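Local coordinates for protein 6-phosphogluconate dehydrogenase, NAD-binding (Mycolicibacterium smegmatis MC2 155, PDB 6SMT) that reduces imines with S-enantioselectivity, binding NADPH in a Rossmann-type domain and probably taking its hydride from that cofactor, at residues A178-D181 and L182-S186; G22-L25 and S26-L29. All coordinates share one frame; numbering follows the deposited sequence. Where two conformers were deposited one is given.

Interaction 1 of 2, residues A178-D181 and L182-S186. With 2EH ((2S)-2-ethylhexan-1-ol), chain N.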
# COMPACT_ATOMS: atom_id res chain seq x y z
N ALA B 178 13.45 -0.26 4.16
CA ALA B 178 12.11 -0.08 4.78
C ALA B 178 11.09 0.43 3.77
O ALA B 178 9.92 -0.06 3.66
CB ALA B 178 12.21 0.86 5.99
N LEU B 179 11.43 1.45 3.02
CA LEU B 179 10.50 2.15 2.14
C LEU B 179 10.16 1.27 0.94
O LEU B 179 8.98 1.22 0.47
CB LEU B 179 11.10 3.47 1.71
CG LEU B 179 11.32 4.46 2.87
CD1 LEU B 179 12.20 5.59 2.36
CD2 LEU B 179 10.01 5.00 3.40
N LEU B 180 11.11 0.54 0.38
CA LEU B 180 10.78 -0.36 -0.73
C LEU B 180 9.97 -1.54 -0.26
O LEU B 180 9.20 -2.11 -1.06
CB LEU B 180 12.10 -0.87 -1.30
CG LEU B 180 12.90 0.17 -2.07
CD1 LEU B 180 14.21 -0.47 -2.56
CD2 LEU B 180 12.17 0.79 -3.24
N ASP B 181 10.17 -2.02 0.93
CA ASP B 181 9.32 -3.05 1.55
C ASP B 181 7.86 -2.58 1.50
O ASP B 181 6.99 -3.30 0.97
CB ASP B 181 9.83 -3.31 2.94
CG ASP B 181 9.06 -4.19 3.81
OD1 ASP B 181 8.10 -4.85 3.31
OD2 ASP B 181 9.41 -4.26 5.00
N LEU B 182 7.61 -1.40 2.03
CA LEU B 182 6.23 -0.83 1.96
C LEU B 182 5.77 -0.78 0.52
O LEU B 182 4.63 -1.18 0.21
CB LEU B 182 6.26 0.53 2.63
CG LEU B 182 5.02 1.37 2.42
CD1 LEU B 182 3.82 0.68 3.00
CD2 LEU B 182 5.20 2.76 2.93
N PHE B 183 6.58 -0.20 -0.34
CA PHE B 183 6.19 0.04 -1.73
C PHE B 183 5.83 -1.27 -2.45
O PHE B 183 4.74 -1.42 -3.03
CB PHE B 183 7.29 0.75 -2.47
CG PHE B 183 6.97 0.93 -3.93
CD1 PHE B 183 6.01 1.81 -4.37
CD2 PHE B 183 7.58 0.12 -4.89
CE1 PHE B 183 5.68 1.90 -5.71
CE2 PHE B 183 7.28 0.22 -6.24
CZ PHE B 183 6.32 1.12 -6.65
N TRP B 184 6.79 -2.23 -2.48
CA TRP B 184 6.55 -3.45 -3.29
C TRP B 184 5.45 -4.29 -2.68
O TRP B 184 4.76 -5.00 -3.45
CB TRP B 184 7.86 -4.22 -3.47
CG TRP B 184 8.81 -3.55 -4.42
CD1 TRP B 184 10.05 -3.01 -4.12
CD2 TRP B 184 8.58 -3.25 -5.81
NE1 TRP B 184 10.57 -2.42 -5.24
CE2 TRP B 184 9.73 -2.59 -6.30
CE3 TRP B 184 7.53 -3.55 -6.70
CZ2 TRP B 184 9.83 -2.16 -7.61
CZ3 TRP B 184 7.65 -3.09 -8.00
CH2 TRP B 184 8.80 -2.44 -8.46
N THR B 185 5.34 -4.33 -1.34
CA THR B 185 4.25 -5.09 -0.73
C THR B 185 2.93 -4.52 -1.23
O THR B 185 2.01 -5.25 -1.58
CB THR B 185 4.38 -5.11 0.77
OG1 THR B 185 5.67 -5.68 1.14
CG2 THR B 185 3.30 -5.95 1.39
N SER B 186 2.85 -3.18 -1.24
CA SER B 186 1.63 -2.48 -1.71
C SER B 186 1.36 -2.82 -3.17
O SER B 186 0.20 -3.10 -3.55
CB SER B 186 1.78 -0.99 -1.46
OG SER B 186 1.93 -0.69 -0.06
C7 2EH N . 11.00 1.54 -6.82
C8 2EH N . 10.25 3.89 -6.32
C9 2EH N . 10.26 3.68 -4.81
C12 2EH N . 9.05 1.80 -9.27
C7A 2EH N . 9.95 2.62 -7.09
O7C 2EH N . 12.15 1.46 -7.66
CBA 2EH N . 9.66 2.92 -8.54
CCA 2EH N . 8.20 2.19 -10.41
CCB 2EH N . 7.25 1.05 -10.75
O HOH W 1 6.38 -6.83 3.65
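D181 and T185 meet one turn apart on helix 171-199. Their side chains run alongside each other off the same helix face. The T185 hydroxyl donates to the carbonyl of D181, with OG1 2.7 Å from D181 O. T185 N binds the same oxygen in the regular helical bond. The two donors come from opposite faces of the carbonyl plane. OG1 can turn back because it stands beside its own backbone N (chi1 -57°). A water donates to both side chains: it lies 2.6 Å from D181 OD1 and 2.9 Å from T185 OG1. The other carboxylate oxygen, D181 OD2, is hydrogen-bonded to H192 of the second subunit. This buried carboxylate is thus held at both oxygens. Regular backbone bonds run from L182, F183 and W184 back to A178, L179 and L180.

Helix 171-199 is the long helix that in imine reductases joins the Rossmann-type domain to the helical C-terminal domain. It packs against the second subunit and lines the pocket holding (2S)-2-ethylhexan-1-ol.

The other side-chain contacts are mainly apolar. L180 CB lies 4.1 Å from W184 CD1. F183 CE2 sits over the centre of the indole face, 3.5 Å above its plane. The ligand covers one face of the F183 ring, with its C7A 3.7 Å from F183 CE2. L180 CD2 reaches ligand C9 at 3.8 Å, and L180 also touches S101, an NADPH-binding residue.

Interaction 2 of 2, residues G22-L25 and S26-L29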
# COMPACT_ATOMS: atom_id res chain seq x y z
N GLY B 22 18.84 5.65 -15.34
CA GLY B 22 20.05 6.36 -15.70
C GLY B 22 19.80 7.31 -16.83
O GLY B 22 20.39 8.42 -16.89
N GLN B 23 18.94 6.94 -17.77
CA GLN B 23 18.54 7.89 -18.85
C GLN B 23 17.84 9.08 -18.22
O GLN B 23 18.10 10.23 -18.65
CB GLN B 23 17.60 7.23 -19.84
CG GLN B 23 18.19 6.02 -20.51
CD GLN B 23 18.87 6.21 -21.82
OE1 GLN B 23 18.67 7.26 -22.48
NE2 GLN B 23 19.70 5.24 -22.19
N ALA B 24 16.92 8.90 -17.29
CA ALA B 24 16.19 10.00 -16.64
C ALA B 24 17.15 10.93 -15.90
O ALA B 24 17.05 12.14 -15.99
CB ALA B 24 15.12 9.42 -15.73
N LEU B 25 18.09 10.36 -15.15
CA LEU B 25 19.10 11.17 -14.44
C LEU B 25 19.85 12.03 -15.47
O LEU B 25 20.04 13.20 -15.24
CB LEU B 25 20.03 10.29 -13.64
CG LEU B 25 19.45 9.53 -12.45
CD1 LEU B 25 20.46 8.54 -11.93
CD2 LEU B 25 19.03 10.45 -11.34
N SER B 26 20.34 11.37 -16.51
CA SER B 26 21.16 12.05 -17.54
C SER B 26 20.37 13.15 -18.22
O SER B 26 20.91 14.27 -18.38
CB SER B 26 21.63 11.05 -18.55
OG SER B 26 22.48 10.06 -18.01
N ARG B 27 19.11 12.91 -18.54
CA ARG B 27 18.27 13.98 -19.15
C ARG B 27 18.11 15.12 -18.20
O ARG B 27 18.16 16.30 -18.59
CB ARG B 27 16.89 13.48 -19.56
CG ARG B 27 16.92 12.55 -20.75
CD ARG B 27 15.47 12.29 -21.23
NE ARG B 27 14.52 11.77 -20.24
CZ ARG B 27 14.36 10.47 -19.95
NH1 ARG B 27 15.13 9.57 -20.52
NH2 ARG B 27 13.54 10.13 -18.99
N ALA B 28 17.87 14.87 -16.92
CA ALA B 28 17.65 15.98 -15.98
C ALA B 28 18.95 16.80 -15.86
O ALA B 28 18.85 18.07 -15.71
CB ALA B 28 17.21 15.45 -14.63
N LEU B 29 20.12 16.17 -15.77
CA LEU B 29 21.39 16.87 -15.61
C LEU B 29 21.65 17.66 -16.90
O LEU B 29 22.10 18.84 -16.78
CB LEU B 29 22.50 15.88 -15.33
CG LEU B 29 22.37 15.16 -13.99
CD1 LEU B 29 23.25 13.93 -14.02
CD2 LEU B 29 22.65 16.11 -12.82
O HOH W 2 17.01 9.58 -22.83
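R27 folds back over the preceding turn of helix 20-31 and lays its guanidinium on A24. A24 CA lies under one face of the group, off centre and 3.5 Å from its plane. R27 NH1 comes 3.5 Å from Q23 CB, and NH2 comes 3.7 Å from A24 CB. The bend at chi3 (-55°) turns the end of the chain back along the helix. This side is partly exposed. A water at the guanidinium edge accepts from R27 NH1 at 3.0 Å and donates to Q23 OE1 at 2.9 Å, so it bridges the two side chains. Q23 NE2 bonds to the carbonyls of L18 and K45, which fixes the amide end.

The inner side is tightly packed. S26 OG donates to G22 O at 2.9 Å, which gives the buried hydroxyl a partner within the helix. S26 N reaches the same oxygen from the opposite face of its plane. L29 CG packs 3.3 Å from L25 O.

G22 touches NADPH and fits the last glycine of a Rossmann-type GxGxxG pattern. The helix belongs to the beta-alpha-beta unit of strands 12-16 and 35-39. S26 and L29 pack on both strands, while Q23, S26 and R27 touch helix 47-51.

Interaction 2 comes first along the chain, on helix 20-31 of the NADPH-binding domain. Interaction 1 follows on helix 171-199, in the range of the C-terminal domain. Their centres are about 24 Å apart, and their nearest atoms about 14 Å. They share no helix or strand. The bound cofactor relates them: it touches G22 of interaction 2 and lies about 6 Å from the L180 side chain of interaction 1. Helix 20-31 thus meets the cofactor through G22, while L180, F183 and W184 form part of the adjoining alcohol pocket, which M127 and T128 help complete. Interaction 1 also lies against the second subunit; interaction 2 touches no other protein chain of the assembly.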